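Local coordinates for protein 3',5'-cyclic-nucleotide phosphodiesterase 1 (Saccharomyces cerevisiae, PDB 4OJV) that belongs to the class-II cyclic-nucleotide phosphodiesterases of the metallo-hydrolase/oxidoreductase clan and holds a pair of zinc ions bridged by a shared carboxylate, at residues A[243-248]-A[293-298]; A[275-280]-A[323-328]; A[339-344]-A[358-363]. One frame throughout, in Å; residues are numbered along the deposited sequence.

Interaction 1 of 3, residues A[243-248]-A[293-298]. With ZN (zinc ion), chain D; ZN (zinc ion), chain E; SO4 (sulfate ion), chain B.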
loop_
_atom_site.group_PDB
_atom_site.type_symbol
_atom_site.label_atom_id
_atom_site.label_comp_id
_atom_site.label_asym_id
_atom_site.label_seq_id
_atom_site.Cartn_x
_atom_site.Cartn_y
_atom_site.Cartn_z
ATOM N N GLY A 243 16.076 6.116 7.719
ATOM C CA GLY A 243 14.964 6.732 7.006
ATOM C C GLY A 243 15.452 7.619 5.873
ATOM O O GLY A 243 16.660 7.886 5.761
ATOM N N ASP A 244 14.506 8.091 5.055
ATOM C CA ASP A 244 14.800 8.965 3.910
ATOM C C ASP A 244 15.625 10.153 4.416
ATOM O O ASP A 244 15.418 10.624 5.542
ATOM C CB ASP A 244 13.518 9.529 3.242
ATOM C CG ASP A 244 12.480 8.455 2.782
ATOM O OD1 ASP A 244 12.868 7.247 2.933
ATOM O OD2 ASP A 244 11.285 8.870 2.335
ATOM N N VAL A 245 16.534 10.651 3.590
ATOM C CA VAL A 245 17.488 11.654 4.052
ATOM C C VAL A 245 18.075 12.418 2.874
ATOM O O VAL A 245 18.213 11.884 1.768
ATOM C CB VAL A 245 18.603 10.991 4.912
ATOM C CG1 VAL A 245 19.447 10.035 4.070
ATOM C CG2 VAL A 245 19.487 12.031 5.597
ATOM N N GLU A 246 18.420 13.681 3.133
ATOM C CA GLU A 246 19.200 14.504 2.214
ATOM C C GLU A 246 20.406 15.081 2.953
ATOM O O GLU A 246 20.430 15.131 4.186
ATOM C CB GLU A 246 18.337 15.629 1.634
ATOM C CG GLU A 246 17.816 16.592 2.681
ATOM C CD GLU A 246 17.077 17.774 2.096
ATOM O OE1 GLU A 246 16.644 18.620 2.899
ATOM O OE2 GLU A 246 16.927 17.852 0.853
ATOM N N GLN A 247 21.408 15.510 2.193
ATOM C CA GLN A 247 22.565 16.207 2.755
ATOM C C GLN A 247 22.129 17.445 3.549
ATOM O O GLN A 247 21.139 18.088 3.213
ATOM C CB GLN A 247 23.521 16.602 1.616
ATOM C CG GLN A 247 24.722 17.458 2.008
ATOM C CD GLN A 247 25.491 18.005 0.816
ATOM O OE1 GLN A 247 26.723 18.055 0.832
ATOM N NE2 GLN A 247 24.772 18.427 -0.221
ATOM N N ASP A 248 22.867 17.759 4.611
ATOM C CA ASP A 248 22.650 19.001 5.358
ATOM C C ASP A 248 23.111 20.231 4.572
ATOM O O ASP A 248 24.029 20.145 3.758
ATOM C CB ASP A 248 23.400 18.963 6.688
ATOM C CG ASP A 248 23.003 17.788 7.558
ATOM O OD1 ASP A 248 21.800 17.472 7.652
ATOM O OD2 ASP A 248 23.906 17.197 8.163
ATOM N N GLY A 293 14.723 16.171 -0.996
ATOM C CA GLY A 293 14.628 15.421 0.260
ATOM C C GLY A 293 15.345 14.080 0.277
ATOM O O GLY A 293 15.262 13.354 1.267
ATOM N N HIS A 294 16.088 13.777 -0.791
ATOM C CA HIS A 294 16.689 12.457 -0.995
ATOM C C HIS A 294 18.137 12.529 -1.386
ATOM O O HIS A 294 18.698 13.626 -1.541
ATOM C CB HIS A 294 15.898 11.692 -2.056
ATOM C CG HIS A 294 14.503 11.328 -1.622
ATOM N ND1 HIS A 294 14.262 10.518 -0.571
ATOM C CD2 HIS A 294 13.263 11.711 -2.111
ATOM C CE1 HIS A 294 12.935 10.371 -0.414
ATOM N NE2 HIS A 294 12.324 11.104 -1.354
ATOM N N LEU A 295 18.744 11.355 -1.556
ATOM C CA LEU A 295 20.115 11.237 -2.031
ATOM C C LEU A 295 20.202 10.769 -3.474
ATOM O O LEU A 295 19.326 10.049 -3.969
ATOM C CB LEU A 295 20.911 10.274 -1.139
ATOM C CG LEU A 295 21.052 10.614 0.348
ATOM C CD1 LEU A 295 21.821 9.518 1.068
ATOM C CD2 LEU A 295 21.731 11.959 0.573
ATOM N N SER A 296 21.273 11.198 -4.138
ATOM C CA SER A 296 21.731 10.619 -5.394
ATOM C C SER A 296 23.132 10.057 -5.130
ATOM O O SER A 296 23.667 10.239 -4.034
ATOM C CB SER A 296 21.779 11.681 -6.483
ATOM O OG SER A 296 22.941 12.471 -6.319
ATOM N N PRO A 297 23.740 9.369 -6.119
ATOM C CA PRO A 297 25.000 8.703 -5.792
ATOM C C PRO A 297 26.133 9.612 -5.320
ATOM O O PRO A 297 26.904 9.207 -4.452
ATOM C CB PRO A 297 25.359 7.975 -7.096
ATOM C CG PRO A 297 24.023 7.667 -7.686
ATOM C CD PRO A 297 23.241 8.927 -7.435
ATOM N N ILE A 298 26.213 10.832 -5.846
ATOM C CA ILE A 298 27.257 11.753 -5.413
ATOM C C ILE A 298 27.047 12.166 -3.954
ATOM O O ILE A 298 27.997 12.219 -3.181
ATOM C CB ILE A 298 27.406 12.977 -6.358
ATOM C CG1 ILE A 298 28.578 13.870 -5.928
ATOM C CG2 ILE A 298 26.109 13.773 -6.460
ATOM C CD1 ILE A 298 29.919 13.165 -5.920
HETATM ZN ZN ZN D . 9.782 10.412 2.892
HETATM ZN ZN ZN E . 10.032 7.385 1.526
HETATM S S SO4 B . 9.390 10.176 -0.397
HETATM O O1 SO4 B . 7.908 10.048 -0.345
HETATM O O2 SO4 B . 9.778 10.794 -1.700
HETATM O O3 SO4 B . 9.886 11.003 0.751
HETATM O O4 SO4 B . 9.937 8.797 -0.333
HETATM O O HOH W 1 21.003 15.235 -0.733
HETATM O O HOH W 2 8.870 8.918 2.130
#
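Asp244 and His294 face each other beside the paired zinc ions, with OD2 of Asp244 3.5 Å from CE1 of His294, at the edge of the imidazole and near its plane. Metal coordination comes first. The same Asp244 OD2 lies 2.2 Å from the zinc ion also held by His128, His130 and His213, and 2.1 Å from the zinc ion also held by Asp132, His133 and His326. A water bonded to both ions forms a second bridge.

Among the polar contacts, His294 NE2 donates to O2 of a bound sulfate over 2.6 Å in a fairly straight bond (161°), while its ND1 is hydrogen-bonded to Glu279 OE1. Both ring nitrogens are thus engaged, which should limit rotation of the imidazole. Further along, Gly293 N reaches Glu246 OE2 at 3.3 Å, but the 127° angle makes this a weak bond. Glu246 begins with CG between its backbone N and carbonyl carbon (chi1 62°), and the chain beyond is extended, running past Gly293. The backbones also meet through a CA-H...O contact of 3.2 Å from His294 CA to Val245 O, and a water joins Gln247 N to His294 O.

The apolar part of the contact joins Val245 and Leu295: Val245 CG1 touches Leu295 CD1 at 3.9 Å, and the two side chains cross obliquely.

A carboxylate oxygen shared by two cations would be expected to offset part of their charge. The sulfate, probably from the crystallisation liquor, binds one zinc ion through O3 and the other through O4, and is also hydrogen-bonded to Lys328 NZ. Its position suggests that the metal pair, His294 and Lys328 together form a place suited to an anion.

Interaction 2 of 3, residues A[275-280]-A[323-328]. With ZN (zinc ion), chain E; SO4 (sulfate ion), chain B.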
loop_
_atom_site.group_PDB
_atom_site.type_symbol
_atom_site.label_atom_id
_atom_site.label_comp_id
_atom_site.label_asym_id
_atom_site.label_seq_id
_atom_site.Cartn_x
_atom_site.Cartn_y
_atom_site.Cartn_z
ATOM N N GLY A 275 26.571 -3.403 8.713
ATOM C CA GLY A 275 25.808 -2.964 7.561
ATOM C C GLY A 275 25.166 -1.629 7.815
ATOM O O GLY A 275 24.812 -1.293 8.955
ATOM N N ILE A 276 25.016 -0.866 6.738
ATOM C CA ILE A 276 24.181 0.328 6.742
ATOM C C ILE A 276 23.154 0.206 5.629
ATOM O O ILE A 276 23.523 -0.007 4.471
ATOM C CB ILE A 276 24.994 1.639 6.627
ATOM C CG1 ILE A 276 24.053 2.851 6.572
ATOM C CG2 ILE A 276 25.969 1.599 5.466
ATOM C CD1 ILE A 276 24.676 4.179 6.935
ATOM N N LEU A 277 21.878 0.312 6.004
ATOM C CA LEU A 277 20.763 0.337 5.059
ATOM C C LEU A 277 20.365 1.784 4.851
ATOM O O LEU A 277 19.794 2.400 5.739
ATOM C CB LEU A 277 19.575 -0.487 5.569
ATOM C CG LEU A 277 19.577 -1.993 5.293
ATOM C CD1 LEU A 277 20.748 -2.699 5.964
ATOM C CD2 LEU A 277 18.254 -2.614 5.728
ATOM N N VAL A 278 20.698 2.329 3.688
ATOM C CA VAL A 278 20.559 3.758 3.460
ATOM C C VAL A 278 20.070 4.000 2.039
ATOM O O VAL A 278 20.436 3.272 1.111
ATOM C CB VAL A 278 21.891 4.510 3.742
ATOM C CG1 VAL A 278 23.014 4.006 2.853
ATOM C CG2 VAL A 278 21.718 6.018 3.602
ATOM N N GLU A 279 19.272 5.042 1.857
ATOM C CA GLU A 279 18.697 5.288 0.551
ATOM C C GLU A 279 19.689 5.781 -0.494
ATOM O O GLU A 279 20.690 6.447 -0.181
ATOM C CB GLU A 279 17.549 6.290 0.631
ATOM C CG GLU A 279 17.945 7.726 0.962
ATOM C CD GLU A 279 17.026 8.715 0.271
ATOM O OE1 GLU A 279 16.142 9.276 0.947
ATOM O OE2 GLU A 279 17.183 8.905 -0.958
ATOM N N CYS A 280 19.358 5.484 -1.747
ATOM C CA CYS A 280 19.808 6.305 -2.857
ATOM C C CYS A 280 18.631 6.348 -3.818
ATOM O O CYS A 280 18.515 5.516 -4.719
ATOM C CB CYS A 280 21.076 5.752 -3.503
ATOM S SG CYS A 280 21.857 6.951 -4.601
ATOM N N ILE A 323 23.916 -1.248 2.009
ATOM C CA ILE A 323 22.721 -1.826 1.403
ATOM C C ILE A 323 21.826 -0.655 1.014
ATOM O O ILE A 323 21.325 0.057 1.877
ATOM C CB ILE A 323 21.994 -2.764 2.396
ATOM C CG1 ILE A 323 22.956 -3.805 3.004
ATOM C CG2 ILE A 323 20.773 -3.407 1.750
ATOM C CD1 ILE A 323 23.622 -4.724 2.002
ATOM N N VAL A 324 21.663 -0.449 -0.288
ATOM C CA VAL A 324 20.983 0.726 -0.830
ATOM C C VAL A 324 19.489 0.461 -0.907
ATOM O O VAL A 324 19.055 -0.535 -1.486
ATOM C CB VAL A 324 21.540 1.050 -2.227
ATOM C CG1 VAL A 324 20.824 2.230 -2.860
ATOM C CG2 VAL A 324 23.034 1.330 -2.144
ATOM N N THR A 325 18.712 1.362 -0.320
ATOM C CA THR A 325 17.270 1.204 -0.205
ATOM C C THR A 325 16.533 2.326 -0.929
ATOM O O THR A 325 17.135 3.300 -1.382
ATOM C CB THR A 325 16.867 1.241 1.279
ATOM O OG1 THR A 325 17.181 2.541 1.797
ATOM C CG2 THR A 325 17.622 0.166 2.071
ATOM N N HIS A 326 15.212 2.183 -1.028
ATOM C CA HIS A 326 14.326 3.293 -1.394
ATOM C C HIS A 326 14.606 3.841 -2.770
ATOM O O HIS A 326 14.434 5.024 -3.028
ATOM C CB HIS A 326 14.424 4.399 -0.329
ATOM C CG HIS A 326 13.235 5.324 -0.269
ATOM N ND1 HIS A 326 13.128 6.426 -1.045
ATOM C CD2 HIS A 326 12.123 5.321 0.561
ATOM C CE1 HIS A 326 11.987 7.066 -0.754
ATOM N NE2 HIS A 326 11.376 6.403 0.235
ATOM N N VAL A 327 15.033 2.984 -3.690
ATOM C CA VAL A 327 15.234 3.436 -5.063
ATOM C C VAL A 327 13.865 3.668 -5.707
ATOM O O VAL A 327 12.965 2.831 -5.611
ATOM C CB VAL A 327 16.085 2.446 -5.887
ATOM C CG1 VAL A 327 16.196 2.901 -7.338
ATOM C CG2 VAL A 327 17.472 2.309 -5.270
ATOM N N LYS A 328 13.719 4.819 -6.352
ATOM C CA LYS A 328 12.460 5.172 -6.995
ATOM C C LYS A 328 12.368 4.607 -8.405
ATOM O O LYS A 328 13.384 4.442 -9.095
ATOM C CB LYS A 328 12.320 6.691 -7.035
ATOM C CG LYS A 328 12.056 7.286 -5.659
ATOM C CD LYS A 328 11.893 8.800 -5.691
ATOM C CE LYS A 328 11.559 9.390 -4.324
ATOM N NZ LYS A 328 10.241 8.974 -3.757
HETATM ZN ZN ZN E . 10.032 7.385 1.526
HETATM S S SO4 B . 9.390 10.176 -0.397
HETATM O O1 SO4 B . 7.908 10.048 -0.345
HETATM O O2 SO4 B . 9.778 10.794 -1.700
HETATM O O3 SO4 B . 9.886 11.003 0.751
HETATM O O4 SO4 B . 9.937 8.797 -0.333
HETATM O O HOH W 3 17.094 2.489 4.544
HETATM O O HOH W 2 8.870 8.918 2.130
#
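Ile276 and Ile323 begin a run of backbone bonds between parallel strands: Ile323 N donates to Ile276 O at 2.8 Å and 173°. Ile323 O then receives Val278 N, Val278 O receives Thr325 N, and Thr325 O receives Cys280 N. On one face Leu277 and Ile323 lie side by side, pointing the same way, with Leu277 CD1 3.8 Å from Ile323 CB. Val278 and Val324 occupy the other face, against Leu300 and Leu344 of the covering helices, and Val324 CG1 meets Cys280 CB at 3.6 Å.

His326 follows directly after the strand. Its CB rests 3.8 Å from Glu279 CB, and CG is anti to the backbone N (chi1 -158°). From there the ring extends toward the metal: ND1 is hydrogen-bonded to Ser281 OG, and NE2 binds zinc at 2.1 Å. CD2 and CE1 of His326 stand almost equally far from the ion, at 3.1 and 3.0 Å, so the ion is centred between the two ring carbons, though somewhat out of the ring plane. Ser281 OG also bonds Glu279 OE2, making it a second-shell link between this ligand and the strand. Two residues on, Lys328 NZ donates to sulfate O2 at 2.8 Å.

A two-zinc site in the loops at one edge of two facing mixed sheets, with helices packed outside, is the arrangement of the metallo-beta-lactamase fold, to which this clan belongs; here His326 is supplied just after strand 321-325.

Interaction 3 of 3, residues A[339-344]-A[358-363]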
loop_
_atom_site.group_PDB
_atom_site.type_symbol
_atom_site.label_atom_id
_atom_site.label_comp_id
_atom_site.label_asym_id
_atom_site.label_seq_id
_atom_site.Cartn_x
_atom_site.Cartn_y
_atom_site.Cartn_z
ATOM N N THR A 339 21.635 1.252 -12.525
ATOM C CA THR A 339 22.336 2.508 -12.785
ATOM C C THR A 339 22.997 3.039 -11.513
ATOM O O THR A 339 24.186 3.373 -11.495
ATOM C CB THR A 339 21.366 3.549 -13.357
ATOM O OG1 THR A 339 20.791 3.033 -14.561
ATOM C CG2 THR A 339 22.055 4.889 -13.613
ATOM N N ILE A 340 22.216 3.104 -10.439
ATOM C CA ILE A 340 22.696 3.604 -9.152
ATOM C C ILE A 340 23.832 2.746 -8.595
ATOM O O ILE A 340 24.834 3.276 -8.107
ATOM C CB ILE A 340 21.517 3.721 -8.154
ATOM C CG1 ILE A 340 20.675 4.950 -8.507
ATOM C CG2 ILE A 340 21.986 3.753 -6.706
ATOM C CD1 ILE A 340 19.259 4.914 -7.961
ATOM N N LEU A 341 23.691 1.427 -8.699
ATOM C CA LEU A 341 24.736 0.534 -8.201
ATOM C C LEU A 341 26.061 0.802 -8.930
ATOM O O LEU A 341 27.120 0.917 -8.302
ATOM C CB LEU A 341 24.312 -0.928 -8.332
ATOM C CG LEU A 341 25.242 -1.982 -7.738
ATOM C CD1 LEU A 341 25.449 -1.772 -6.244
ATOM C CD2 LEU A 341 24.687 -3.368 -8.021
ATOM N N GLU A 342 25.992 0.928 -10.253
ATOM C CA GLU A 342 27.188 1.197 -11.054
ATOM C C GLU A 342 27.797 2.545 -10.727
ATOM O O GLU A 342 29.014 2.666 -10.595
ATOM C CB GLU A 342 26.826 1.138 -12.526
ATOM C CG GLU A 342 26.539 -0.267 -12.998
ATOM C CD GLU A 342 26.000 -0.303 -14.404
ATOM O OE1 GLU A 342 25.746 0.780 -14.974
ATOM O OE2 GLU A 342 25.830 -1.421 -14.935
ATOM N N GLU A 343 26.948 3.556 -10.575
ATOM C CA GLU A 343 27.395 4.905 -10.245
ATOM C C GLU A 343 28.040 4.969 -8.869
ATOM O O GLU A 343 29.092 5.597 -8.692
ATOM C CB GLU A 343 26.246 5.911 -10.385
ATOM C CG GLU A 343 25.830 6.095 -11.839
ATOM C CD GLU A 343 24.618 6.987 -12.038
ATOM O OE1 GLU A 343 23.864 7.254 -11.077
ATOM O OE2 GLU A 343 24.408 7.434 -13.183
ATOM N N LEU A 344 27.430 4.301 -7.894
ATOM C CA LEU A 344 27.999 4.260 -6.549
ATOM C C LEU A 344 29.354 3.553 -6.523
ATOM O O LEU A 344 30.299 4.040 -5.889
ATOM C CB LEU A 344 27.039 3.584 -5.571
ATOM C CG LEU A 344 25.803 4.390 -5.166
ATOM C CD1 LEU A 344 24.813 3.495 -4.437
ATOM C CD2 LEU A 344 26.164 5.582 -4.304
ATOM N N ILE A 358 28.862 -2.774 -1.915
ATOM C CA ILE A 358 27.592 -2.099 -2.164
ATOM C C ILE A 358 26.626 -3.064 -2.832
ATOM O O ILE A 358 26.964 -3.715 -3.822
ATOM C CB ILE A 358 27.775 -0.818 -3.012
ATOM C CG1 ILE A 358 28.907 0.055 -2.445
ATOM C CG2 ILE A 358 26.456 -0.056 -3.096
ATOM C CD1 ILE A 358 29.192 1.304 -3.253
ATOM N N SER A 359 25.426 -3.152 -2.262
ATOM C CA SER A 359 24.359 -3.992 -2.788
ATOM C C SER A 359 23.067 -3.196 -2.760
ATOM O O SER A 359 22.896 -2.308 -1.928
ATOM C CB SER A 359 24.169 -5.244 -1.920
ATOM O OG SER A 359 25.344 -6.030 -1.867
ATOM N N ILE A 360 22.142 -3.531 -3.651
ATOM C CA ILE A 360 20.789 -2.978 -3.590
ATOM C C ILE A 360 19.940 -3.915 -2.741
ATOM O O ILE A 360 20.008 -5.132 -2.909
ATOM C CB ILE A 360 20.159 -2.849 -5.004
ATOM C CG1 ILE A 360 21.067 -2.058 -5.967
ATOM C CG2 ILE A 360 18.758 -2.250 -4.927
ATOM C CD1 ILE A 360 21.328 -0.613 -5.597
ATOM N N ALA A 361 19.133 -3.347 -1.840
ATOM C CA ALA A 361 18.155 -4.113 -1.061
ATOM C C ALA A 361 17.085 -4.697 -1.969
ATOM O O ALA A 361 16.486 -3.973 -2.761
ATOM C CB ALA A 361 17.493 -3.236 -0.009
ATOM N N LEU A 362 16.851 -6.002 -1.846
ATOM C CA LEU A 362 15.872 -6.706 -2.669
ATOM C C LEU A 362 14.776 -7.314 -1.824
ATOM O O LEU A 362 15.036 -8.155 -0.955
ATOM C CB LEU A 362 16.540 -7.809 -3.491
ATOM C CG LEU A 362 17.584 -7.394 -4.531
ATOM C CD1 LEU A 362 18.269 -8.620 -5.125
ATOM C CD2 LEU A 362 16.954 -6.537 -5.618
ATOM N N GLU A 363 13.546 -6.893 -2.095
ATOM C CA GLU A 363 12.385 -7.416 -1.403
ATOM C C GLU A 363 12.326 -8.928 -1.506
ATOM O O GLU A 363 12.761 -9.512 -2.511
ATOM C CB GLU A 363 11.115 -6.847 -2.024
ATOM C CG GLU A 363 10.968 -5.357 -1.860
ATOM C CD GLU A 363 11.624 -4.506 -2.933
ATOM O OE1 GLU A 363 12.447 -4.977 -3.804
ATOM O OE2 GLU A 363 11.271 -3.307 -2.862
#
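The beta-alpha-beta crossover formed by strand 321-325, helix 336-350 and strand 357-360 closes here, as Leu341 and Leu344 of the helix pack onto Ile358 and Ile360 of the returning strand. The short helix and strand segments run nearly antiparallel, at 171°, with their axes 8.9 Å apart at closest approach. Side chains fill that separation, in part against backbone carbonyls.

Leu341 reaches both isoleucines. Its CG is anti to the backbone N (chi1 -175°), and CD1 beyond it comes 3.7 Å from Ile358 CG2 and 3.5 Å from Ile358 O; the two side chains slide past each other in opposite directions. Nearer the backbone, Leu341 CB touches Ile360 CD1 at 4.1 Å. One turn along the helix, Leu344 meets Ile358 at about a right angle, with its CB 3.9 Å from Ile358 CD1. Leu344 CD1 also approaches Ile358 CG2, so that this methyl receives both leucines. The carbonyl of Ile358 beside this apolar patch is hydrogen-bonded to Arg345 NH2.

Within the sheet, strand 357-360 lies beside strand 321-325, and Ile358 and Ile360 both touch Val324. Leu344 also packs on Pro297, Leu300 and Ile301 of helix 297-311, and thereby joins the two helices that lie over this part of the sheet.

How the interactions relate
Along the chain, interactions 1 and 2 interlock, their segments alternating, and interaction 3 follows both. About 10 Å separates the centres of interactions 1 and 2, about 8 Å those of interactions 2 and 3, and about 15 Å those of interactions 1 and 3. Interaction 2 lies between the others: Glu279 reaches His294 and Leu295 of interaction 1, and Val324 is joined by backbone bonds to Ser359 and Ala361 of interaction 3, in the same seven-stranded sheet. Pro297 of helix 297-311 meets Glu343 and Leu344 of helix 336-350. The series thus runs from the zinc pair, whose ligands Asp244 and His326 share one ion, through buried strands to helix-on-sheet packing.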